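Local coordinates for protein glycoside Hydrolase (PDB 5T9X) that probably hydrolyses agarose as an endo-acting family 16 glycoside hydrolase, serving agarose breakdown in the gut bacterium Bacteroides uniformis, at residues P103-W108 and P145-G150; S173-D178 and M303-W308; H219-R224 and D286-T291; Y95-W100 and W180-D185. One frame throughout, in Å; residues are numbered along the deposited sequence.

All four contacts reach the mixed sheet of the jelly roll expected of family 16. Contact 1 joins strand 106-108 to strand 140-154; contact 2 pairs strands 176-182 and 298-304, and the centres of contacts 1 and 2 lie about 9 Å apart. Contact 4, its centre about 17 Å from that of contact 2, lays a loop against the end of strand 176-182. Contact 3, on strand 215-224, is about 28 Å from contact 1 between centres. Along the chain, contact 1 is nested in the loop closed by contact 4, contact 3 in that of contact 2, and contacts 2 and 4 cross. Contacts 1 and 2 thus pair strands, while 3 and 4 pack loops on the sheet.

Contact 1 (P103-W108 and P145-G150); sequences PAPTIW and PGTYTG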
# COMPACT_ATOMS: atom_id res chain seq x y z
N PRO A 103 3.59 0.93 13.22
CA PRO A 103 2.54 1.39 14.14
C PRO A 103 2.08 0.28 15.11
O PRO A 103 1.65 -0.79 14.67
CB PRO A 103 1.40 1.78 13.20
CG PRO A 103 1.58 0.92 11.98
CD PRO A 103 3.04 0.57 11.89
N ALA A 104 2.15 0.53 16.41
CA ALA A 104 1.94 -0.52 17.39
C ALA A 104 0.51 -1.11 17.29
O ALA A 104 -0.44 -0.35 17.16
CB ALA A 104 2.21 0.04 18.78
N PRO A 105 0.34 -2.42 17.37
CA PRO A 105 1.34 -3.38 17.81
C PRO A 105 2.12 -4.11 16.70
O PRO A 105 2.69 -5.17 16.95
CB PRO A 105 0.49 -4.40 18.58
CG PRO A 105 -0.77 -4.45 17.82
CD PRO A 105 -1.00 -3.02 17.36
N THR A 106 2.18 -3.51 15.51
CA THR A 106 3.02 -4.00 14.42
C THR A 106 4.48 -4.00 14.79
O THR A 106 4.96 -3.06 15.40
CB THR A 106 2.85 -3.08 13.19
OG1 THR A 106 1.44 -2.98 12.89
CG2 THR A 106 3.63 -3.60 11.97
N ILE A 107 5.17 -5.06 14.43
CA ILE A 107 6.63 -5.13 14.57
C ILE A 107 7.15 -5.79 13.29
O ILE A 107 7.08 -7.00 13.14
CB ILE A 107 7.07 -5.97 15.79
CG1 ILE A 107 6.47 -5.42 17.09
CG2 ILE A 107 8.60 -6.03 15.90
CD1 ILE A 107 6.63 -6.40 18.25
N TRP A 108 7.65 -4.98 12.35
CA TRP A 108 8.15 -5.49 11.09
C TRP A 108 9.40 -6.34 11.32
O TRP A 108 10.19 -6.08 12.23
CB TRP A 108 8.43 -4.35 10.14
CG TRP A 108 7.17 -3.68 9.64
CD1 TRP A 108 6.04 -4.29 9.20
CD2 TRP A 108 6.95 -2.28 9.50
NE1 TRP A 108 5.11 -3.35 8.80
CE2 TRP A 108 5.66 -2.11 8.96
CE3 TRP A 108 7.72 -1.15 9.76
CZ2 TRP A 108 5.12 -0.87 8.71
CZ3 TRP A 108 7.20 0.06 9.49
CH2 TRP A 108 5.91 0.21 8.99
N PRO A 145 -0.04 -7.90 22.96
CA PRO A 145 1.08 -8.60 22.35
C PRO A 145 1.36 -8.06 20.96
O PRO A 145 0.43 -7.73 20.21
CB PRO A 145 0.60 -10.05 22.27
CG PRO A 145 -0.61 -10.13 23.15
CD PRO A 145 -1.22 -8.77 23.11
N GLY A 146 2.64 -7.95 20.63
CA GLY A 146 3.09 -7.56 19.31
C GLY A 146 2.64 -8.50 18.21
O GLY A 146 2.31 -9.66 18.47
N THR A 147 2.61 -7.99 16.99
CA THR A 147 2.26 -8.77 15.83
C THR A 147 3.39 -8.63 14.82
O THR A 147 3.66 -7.54 14.37
CB THR A 147 0.95 -8.26 15.25
OG1 THR A 147 -0.03 -8.19 16.31
CG2 THR A 147 0.47 -9.17 14.17
N TYR A 148 4.07 -9.73 14.51
CA TYR A 148 5.18 -9.70 13.56
C TYR A 148 4.61 -9.73 12.15
O TYR A 148 3.69 -10.50 11.87
CB TYR A 148 6.09 -10.90 13.72
CG TYR A 148 7.01 -10.96 14.90
CD1 TYR A 148 6.99 -9.99 15.92
CD2 TYR A 148 7.89 -12.04 15.03
CE1 TYR A 148 7.86 -10.08 17.01
CE2 TYR A 148 8.76 -12.14 16.11
CZ TYR A 148 8.74 -11.16 17.09
OH TYR A 148 9.61 -11.25 18.15
N THR A 149 5.17 -8.91 11.27
CA THR A 149 4.82 -8.94 9.88
C THR A 149 5.96 -8.36 9.07
O THR A 149 7.10 -8.32 9.56
CB THR A 149 3.46 -8.26 9.63
OG1 THR A 149 3.01 -8.55 8.31
CG2 THR A 149 3.56 -6.75 9.82
N GLY A 150 5.71 -7.95 7.84
CA GLY A 150 6.78 -7.47 6.97
C GLY A 150 6.55 -6.14 6.26
O GLY A 150 5.43 -5.71 6.11
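I107 lies between T147 and T149 in a short parallel strand pairing, its N donating to T147 O at 2.9 Å and its O accepting from T149 N at 3.3 Å. One step earlier T147 N reaches P105 O at 2.8 Å, with the N-H pointing fairly straight (160°). On the face carrying I107 and Y148, the isoleucine meets the phenol flank, CB to Y148 CD1 at 4.0 Å, while its CD1 reaches across to G146 CA at 3.9 Å. Glycine suits that spot, since its bare CA leaves room for this methyl. The other face belongs to the threonines and W108. T149 turns OG1 anti to its backbone N (chi1 -168°), which leaves CG2 to press on W108 CD1 at 3.5 Å; T106 CG2 lies above one indole face near its rim, so the two methyls touch the ring at different places. A cis peptide before P105 bends the chain into the strand, and T106 N bonds back to P103 O. Further out, the polar ends are held from elsewhere: T149 OG1 by E123 O and T124, T147 OG1 by R126 and D305, W108 NE1 by M303 O. The pairing adds the short strand 106-108 to strand 140-154 of the mixed sheet, with strand 298-304 beside W108, strand 132-137 against P105 and helix 307-310 beyond the prolines.

Contact 2 (S173-D178 and M303-W308); sequences STMASD and MEDQSW
M175 and M303 make the dense side of this contact, their side chains crossing at about a right angle with M303 CE 3.5 Å from M175 CB. M175 is bent at both outer torsions (chi2 -72°, chi3 -77°), which puts M175 SD 3.6 Å from D305 CB and brings CE against the backbone around D305 N. Flexible, unbranched methionines suit a space lined by backbone atoms of E304 and D305, and T147 and T149 of strand 140-154 help enclose them. A176 and E304 form a hydrogen-bonded antiparallel pair: A176 N donates to E304 O at 2.9 Å in the carbonyl plane, and E304 N returns a longer bond to A176 O at 3.2 Å. The small alanine leaves room on its face for the Q306 amide. This ladder joins strands 176-182 and 298-304 within the mixed sheet of the jelly roll, next to strand 188-195, which bears the E-x-D-x-x-E signature of family 16. On the face carrying A176 and E304 the contact is looser and polar. E304, partly exposed, stands extended with OE1 3.8 Å from D178 OD2, the two carboxylate planes 57° apart. Q306 NE2 donates to E304 OE1 at 3.1 Å from the anti side, and also to E194, while Q306 OE1 meets Y196. A bound imidazole, probably from the crystallisation liquor, lies about 3 Å from the E304 side chain. Beyond the strand pair, where both chains leave the sheet, a water accepts from Q306 N at 3.0 Å and donates to T174 O and, weakly, to E304 O.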
# COMPACT_ATOMS: atom_id res chain seq x y z
N SER A 173 -7.54 -11.14 6.26
CA SER A 173 -6.97 -10.83 7.55
C SER A 173 -7.51 -9.50 8.07
O SER A 173 -7.89 -8.61 7.29
CB SER A 173 -5.47 -10.72 7.39
OG SER A 173 -4.83 -10.67 8.65
N THR A 174 -7.56 -9.34 9.38
CA THR A 174 -7.86 -8.01 9.92
C THR A 174 -6.66 -7.04 9.78
O THR A 174 -6.80 -5.84 9.92
CB THR A 174 -8.32 -8.10 11.38
OG1 THR A 174 -7.31 -8.74 12.17
CG2 THR A 174 -9.61 -8.87 11.47
N MET A 175 -5.48 -7.58 9.50
CA MET A 175 -4.32 -6.77 9.12
C MET A 175 -4.61 -5.94 7.88
O MET A 175 -5.32 -6.38 6.98
CB MET A 175 -3.14 -7.67 8.78
CG MET A 175 -2.64 -8.59 9.89
SD MET A 175 -1.76 -7.65 11.15
CE MET A 175 -0.20 -7.37 10.32
N ALA A 176 -4.02 -4.75 7.82
CA ALA A 176 -4.01 -3.96 6.60
C ALA A 176 -3.04 -4.58 5.60
O ALA A 176 -1.96 -5.00 5.98
CB ALA A 176 -3.58 -2.54 6.91
N SER A 177 -3.47 -4.65 4.34
CA SER A 177 -2.58 -4.95 3.20
C SER A 177 -2.36 -3.63 2.44
O SER A 177 -3.35 -2.96 2.08
CB SER A 177 -3.24 -5.97 2.28
OG SER A 177 -3.59 -7.16 2.97
N ASP A 178 -1.10 -3.23 2.25
CA ASP A 178 -0.76 -1.87 1.79
C ASP A 178 0.27 -1.82 0.68
O ASP A 178 1.35 -2.44 0.78
CB ASP A 178 -0.17 -1.02 2.92
CG ASP A 178 -1.10 -0.85 4.13
OD1 ASP A 178 -2.25 -0.36 3.97
OD2 ASP A 178 -0.66 -1.19 5.25
N MET A 303 2.37 -5.16 5.34
CA MET A 303 1.17 -5.24 6.17
C MET A 303 1.36 -4.51 7.50
O MET A 303 2.47 -4.33 7.97
CB MET A 303 0.75 -6.67 6.40
CG MET A 303 0.52 -7.52 5.16
SD MET A 303 0.21 -9.28 5.57
CE MET A 303 -1.50 -9.16 6.04
N GLU A 304 0.24 -4.08 8.09
CA GLU A 304 0.23 -3.34 9.35
C GLU A 304 -0.92 -3.85 10.22
O GLU A 304 -2.02 -4.05 9.74
CB GLU A 304 0.00 -1.83 9.09
CG GLU A 304 1.14 -1.13 8.35
CD GLU A 304 0.88 0.34 8.00
OE1 GLU A 304 -0.20 0.91 8.34
OE2 GLU A 304 1.79 0.94 7.34
N ASP A 305 -0.63 -4.08 11.50
CA ASP A 305 -1.67 -4.16 12.53
C ASP A 305 -1.85 -2.76 13.08
O ASP A 305 -1.15 -2.35 14.01
CB ASP A 305 -1.22 -5.10 13.65
CG ASP A 305 -2.35 -5.56 14.52
OD1 ASP A 305 -3.50 -5.05 14.37
OD2 ASP A 305 -2.08 -6.47 15.33
N GLN A 306 -2.77 -2.01 12.48
CA GLN A 306 -2.85 -0.57 12.70
C GLN A 306 -3.43 -0.26 14.07
O GLN A 306 -4.36 -0.93 14.50
CB GLN A 306 -3.69 0.08 11.62
CG GLN A 306 -2.97 0.14 10.29
CD GLN A 306 -3.87 0.62 9.16
OE1 GLN A 306 -5.09 0.64 9.28
NE2 GLN A 306 -3.26 0.99 8.05
N SER A 307 -2.89 0.77 14.72
CA SER A 307 -3.21 1.09 16.13
C SER A 307 -4.69 1.32 16.42
O SER A 307 -5.26 0.68 17.29
CB SER A 307 -2.40 2.30 16.59
OG SER A 307 -1.03 2.07 16.34
N TRP A 308 -5.29 2.24 15.68
CA TRP A 308 -6.71 2.60 15.83
C TRP A 308 -7.68 1.42 15.68
O TRP A 308 -8.78 1.40 16.27
CB TRP A 308 -7.07 3.72 14.85
CG TRP A 308 -6.84 3.39 13.38
CD1 TRP A 308 -5.63 3.38 12.70
CD2 TRP A 308 -7.84 3.06 12.41
NE1 TRP A 308 -5.84 3.04 11.38
CE2 TRP A 308 -7.18 2.84 11.18
CE3 TRP A 308 -9.25 2.92 12.47
CZ2 TRP A 308 -7.88 2.48 10.00
CZ3 TRP A 308 -9.95 2.55 11.28
CH2 TRP A 308 -9.26 2.34 10.07
O HOH W 1 -5.10 -3.31 11.14

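Contact 3 (H219-R224 and D286-T291); sequences HHVFIR and DFTKGT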
# COMPACT_ATOMS: atom_id res chain seq x y z
N HIS A 219 -4.38 9.87 -0.03
CA HIS A 219 -3.04 10.42 0.07
C HIS A 219 -3.00 11.23 1.36
O HIS A 219 -4.06 11.55 1.90
CB HIS A 219 -2.73 11.29 -1.17
CG HIS A 219 -3.37 12.63 -1.15
ND1 HIS A 219 -4.64 12.85 -1.62
CD2 HIS A 219 -2.90 13.83 -0.75
CE1 HIS A 219 -4.94 14.14 -1.50
NE2 HIS A 219 -3.90 14.75 -0.97
N HIS A 220 -1.80 11.53 1.85
CA HIS A 220 -1.67 12.35 3.04
C HIS A 220 -0.64 13.44 2.78
O HIS A 220 0.31 13.25 2.01
CB HIS A 220 -1.20 11.54 4.25
CG HIS A 220 -2.13 10.43 4.65
ND1 HIS A 220 -2.95 10.51 5.76
CD2 HIS A 220 -2.37 9.22 4.10
CE1 HIS A 220 -3.65 9.40 5.87
NE2 HIS A 220 -3.32 8.60 4.87
N VAL A 221 -0.84 14.58 3.45
CA VAL A 221 0.17 15.60 3.59
C VAL A 221 0.33 15.85 5.09
O VAL A 221 -0.66 15.89 5.80
CB VAL A 221 -0.27 16.86 2.84
CG1 VAL A 221 0.78 17.93 3.00
CG2 VAL A 221 -0.38 16.57 1.37
N PHE A 222 1.56 16.02 5.56
CA PHE A 222 1.86 16.15 6.99
C PHE A 222 2.71 17.35 7.29
O PHE A 222 3.55 17.74 6.48
CB PHE A 222 2.66 14.97 7.54
CG PHE A 222 2.07 13.61 7.28
CD1 PHE A 222 1.18 13.04 8.17
CD2 PHE A 222 2.48 12.86 6.18
CE1 PHE A 222 0.67 11.77 7.95
CE2 PHE A 222 1.97 11.59 5.96
CZ PHE A 222 1.05 11.05 6.85
N ILE A 223 2.51 17.91 8.47
CA ILE A 223 3.51 18.75 9.12
C ILE A 223 4.07 17.87 10.23
O ILE A 223 3.33 17.28 10.99
CB ILE A 223 2.92 20.00 9.79
CG1 ILE A 223 2.03 20.80 8.84
CG2 ILE A 223 4.06 20.87 10.33
CD1 ILE A 223 2.77 21.64 7.84
N ARG A 224 5.38 17.82 10.36
CA ARG A 224 6.00 16.92 11.34
C ARG A 224 5.89 17.35 12.82
O ARG A 224 5.64 16.49 13.70
CB ARG A 224 7.44 16.59 10.92
CG ARG A 224 7.44 15.58 9.77
CD ARG A 224 7.04 14.20 10.32
NE ARG A 224 6.00 13.49 9.56
CZ ARG A 224 5.37 12.40 10.02
NH1 ARG A 224 4.45 11.79 9.27
NH2 ARG A 224 5.65 11.92 11.24
N ASP A 286 -2.91 24.02 3.31
CA ASP A 286 -1.59 24.59 2.97
C ASP A 286 -0.38 23.95 3.70
O ASP A 286 0.64 24.60 3.90
CB ASP A 286 -1.62 26.12 3.16
CG ASP A 286 -0.66 26.86 2.23
OD1 ASP A 286 -0.62 26.54 1.01
OD2 ASP A 286 0.06 27.77 2.74
N PHE A 287 -0.44 22.67 4.02
CA PHE A 287 0.70 22.00 4.63
C PHE A 287 1.94 21.90 3.72
O PHE A 287 3.06 21.83 4.23
CB PHE A 287 0.34 20.60 5.12
CG PHE A 287 -0.70 20.56 6.22
CD1 PHE A 287 -1.18 21.71 6.86
CD2 PHE A 287 -1.19 19.32 6.63
CE1 PHE A 287 -2.13 21.63 7.86
CE2 PHE A 287 -2.15 19.23 7.62
CZ PHE A 287 -2.63 20.39 8.24
N THR A 288 1.76 21.91 2.40
CA THR A 288 2.86 21.95 1.42
C THR A 288 3.29 23.36 1.00
O THR A 288 4.16 23.50 0.13
CB THR A 288 2.49 21.19 0.12
OG1 THR A 288 1.46 21.89 -0.60
CG2 THR A 288 2.04 19.77 0.44
N LYS A 289 2.64 24.38 1.56
CA LYS A 289 2.95 25.78 1.25
C LYS A 289 2.83 26.05 -0.25
O LYS A 289 3.65 26.76 -0.81
CB LYS A 289 4.34 26.18 1.81
CG LYS A 289 4.46 26.01 3.33
CD LYS A 289 5.89 26.14 3.85
N GLY A 290 1.82 25.43 -0.87
CA GLY A 290 1.51 25.56 -2.30
C GLY A 290 2.25 24.63 -3.28
O GLY A 290 1.94 24.64 -4.48
N THR A 291 3.24 23.87 -2.81
CA THR A 291 3.97 22.97 -3.74
C THR A 291 3.10 21.83 -4.28
O THR A 291 3.35 21.39 -5.38
CB THR A 291 5.24 22.34 -3.12
OG1 THR A 291 4.89 21.53 -1.99
CG2 THR A 291 6.25 23.39 -2.71
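F287 plugs the outer end of strand 215-224, an element of the mixed jelly-roll sheet, from a loop folded into overlapping type I and type I' turns. Its CB starts against V221, 3.4 Å from CG1, and is also approached by I223 CD1. The next atom, CG, lies beneath I223 CG1 at 3.8 Å, and that methylene rides over one ring face, offset toward its rim, 4.0 Å from the ring centroid in a CH-pi contact. CD1 stays under the same isoleucine, whose CD1 methyl turns back to F287 O at 3.6 Å. Along the other rim, CD2 comes edge-on to V221 O in the ring plane, at 3.6 Å, so the slightly positive hydrogen rim faces a carbonyl. Flat and apolar, phenylalanine suits a place beside two branched strand residues. T288 brings its methyl to the same V221 CG1, with OG1 hydrogen-bonded to D283 OD2 and G292 N; D283 OD1 also accepts from F287 N, fixing the start of the turn. With the valine CG1 anti to its backbone N (chi1 180°), this methyl lies 3.4 Å from T288 CG2.

Contact 4 (Y95-W100 and W180-D185); sequences YYHANW and WMLSPD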
# COMPACT_ATOMS: atom_id res chain seq x y z
N TYR A 95 12.80 -3.89 4.69
CA TYR A 95 12.37 -3.10 5.84
C TYR A 95 11.76 -1.80 5.35
O TYR A 95 11.68 -1.57 4.16
CB TYR A 95 13.54 -2.84 6.80
CG TYR A 95 13.13 -2.77 8.25
CD1 TYR A 95 12.75 -3.91 8.94
CD2 TYR A 95 13.11 -1.56 8.94
CE1 TYR A 95 12.35 -3.84 10.28
CE2 TYR A 95 12.73 -1.48 10.28
CZ TYR A 95 12.36 -2.63 10.95
OH TYR A 95 11.97 -2.56 12.27
N TYR A 96 11.27 -0.99 6.28
CA TYR A 96 10.75 0.37 6.02
C TYR A 96 11.93 1.25 5.73
O TYR A 96 13.05 0.87 6.07
CB TYR A 96 10.01 0.84 7.28
CG TYR A 96 9.30 2.16 7.30
CD1 TYR A 96 8.15 2.38 6.55
CD2 TYR A 96 9.69 3.17 8.18
CE1 TYR A 96 7.45 3.59 6.62
CE2 TYR A 96 9.00 4.38 8.26
CZ TYR A 96 7.89 4.58 7.49
OH TYR A 96 7.23 5.76 7.61
N HIS A 97 11.68 2.42 5.15
CA HIS A 97 12.73 3.35 4.73
C HIS A 97 13.55 4.03 5.88
O HIS A 97 14.47 4.79 5.61
CB HIS A 97 12.19 4.36 3.66
CG HIS A 97 11.36 5.51 4.18
ND1 HIS A 97 11.25 5.86 5.52
CD2 HIS A 97 10.64 6.45 3.51
CE1 HIS A 97 10.47 6.91 5.64
NE2 HIS A 97 10.10 7.30 4.44
N ALA A 98 13.20 3.77 7.14
CA ALA A 98 13.86 4.35 8.32
C ALA A 98 13.80 3.27 9.39
O ALA A 98 13.04 2.30 9.23
CB ALA A 98 13.14 5.61 8.80
N ASN A 99 14.55 3.43 10.47
CA ASN A 99 14.60 2.40 11.49
C ASN A 99 13.41 2.49 12.48
O ASN A 99 13.57 2.78 13.65
CB ASN A 99 15.96 2.41 12.18
CG ASN A 99 16.20 1.17 13.03
OD1 ASN A 99 15.38 0.22 13.08
ND2 ASN A 99 17.32 1.17 13.75
N TRP A 100 12.22 2.20 11.98
CA TRP A 100 10.97 2.20 12.73
C TRP A 100 10.31 0.86 12.53
O TRP A 100 10.21 0.38 11.39
CB TRP A 100 10.05 3.29 12.19
CG TRP A 100 8.74 3.42 12.90
CD1 TRP A 100 8.54 3.43 14.23
CD2 TRP A 100 7.46 3.60 12.30
NE1 TRP A 100 7.21 3.61 14.52
CE2 TRP A 100 6.52 3.71 13.35
CE3 TRP A 100 7.00 3.67 10.99
CZ2 TRP A 100 5.15 3.89 13.12
CZ3 TRP A 100 5.62 3.84 10.76
CH2 TRP A 100 4.72 3.94 11.83
N TRP A 180 1.98 1.63 -1.18
CA TRP A 180 1.95 3.10 -1.00
C TRP A 180 3.28 3.79 -1.21
O TRP A 180 4.31 3.16 -1.37
CB TRP A 180 1.36 3.47 0.36
CG TRP A 180 2.05 2.88 1.55
CD1 TRP A 180 2.16 1.56 1.86
CD2 TRP A 180 2.66 3.60 2.63
NE1 TRP A 180 2.85 1.40 3.05
CE2 TRP A 180 3.14 2.63 3.57
CE3 TRP A 180 2.85 4.94 2.90
CZ2 TRP A 180 3.82 2.99 4.76
CZ3 TRP A 180 3.51 5.31 4.10
CH2 TRP A 180 4.00 4.33 5.01
N MET A 181 3.24 5.11 -1.26
CA MET A 181 4.40 5.89 -1.61
C MET A 181 4.56 6.96 -0.56
O MET A 181 3.58 7.54 -0.13
CB MET A 181 4.23 6.48 -3.00
CG MET A 181 3.94 5.42 -4.03
SD MET A 181 4.17 5.97 -5.72
CE MET A 181 2.74 7.00 -5.98
N LEU A 182 5.79 7.20 -0.14
CA LEU A 182 6.10 8.15 0.89
C LEU A 182 7.45 8.83 0.59
O LEU A 182 8.43 8.16 0.26
CB LEU A 182 6.14 7.41 2.23
CG LEU A 182 6.51 8.19 3.49
CD1 LEU A 182 5.45 9.24 3.81
CD2 LEU A 182 6.70 7.21 4.65
N SER A 183 7.48 10.16 0.73
CA SER A 183 8.70 10.95 0.59
C SER A 183 9.63 10.65 1.76
O SER A 183 9.14 10.39 2.85
CB SER A 183 8.38 12.45 0.57
OG SER A 183 7.86 12.89 1.82
N PRO A 184 10.97 10.67 1.54
CA PRO A 184 11.91 10.34 2.66
C PRO A 184 11.79 11.25 3.90
O PRO A 184 12.08 10.78 4.97
CB PRO A 184 13.31 10.47 2.04
CG PRO A 184 13.08 10.37 0.59
CD PRO A 184 11.69 10.82 0.27
N ASP A 185 11.35 12.51 3.75
CA ASP A 185 11.16 13.43 4.89
C ASP A 185 9.81 13.27 5.65
O ASP A 185 9.51 14.06 6.57
CB ASP A 185 11.38 14.89 4.43
CG ASP A 185 10.19 15.47 3.64
OD1 ASP A 185 9.17 14.78 3.41
OD2 ASP A 185 10.30 16.66 3.24
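S183, whose carbonyl faces H97, has a hydroxyl gripped from several directions: OG donates to D185 OD1 at 2.8 Å, on the anti side of the carboxylate, and accepts from Q188 N and, more weakly, from T187 N. This fastens the chain where strand 176-182 of the jelly roll turns into the loop leading to strand 188-195, and the salt bridge of D185 to K295 ties it further. Against this end lies a loop of no regular structure, 95-100. H97 sends its imidazole in with NE2 3.4 Å from L182 CD2, while S183 O lies 3.6 Å from NE2, near the ring plane at its edge; P184 CA closes the other flank. L182 extends CG anti to its backbone N (chi1 177°), bringing CD2 to the ends of both side chains, H97 NE2 and Y96 OH, the latter at 3.3 Å. A branched aliphatic residue suits this place, as one methyl can meet two ring ends. Y96 crosses W180 at about a right angle: W180 CH2 lies in the plane of the tyrosine ring at its edge, 3.9 Å from CE1. The face of Y96 turned away from H97 meets the W108 ring, with planes at about 30°, linking this loop to strand 106-108. W180 touches E189 and D191 of strand 188-195, and a bound imidazole, probably from the crystallisation liquor, lies about 3 Å from its side chain; the indole may therefore line the sugar-binding cleft. Within the loop, H97 ND1 rests 3.8 Å above the plane of the Y96 ring, offset toward the rim.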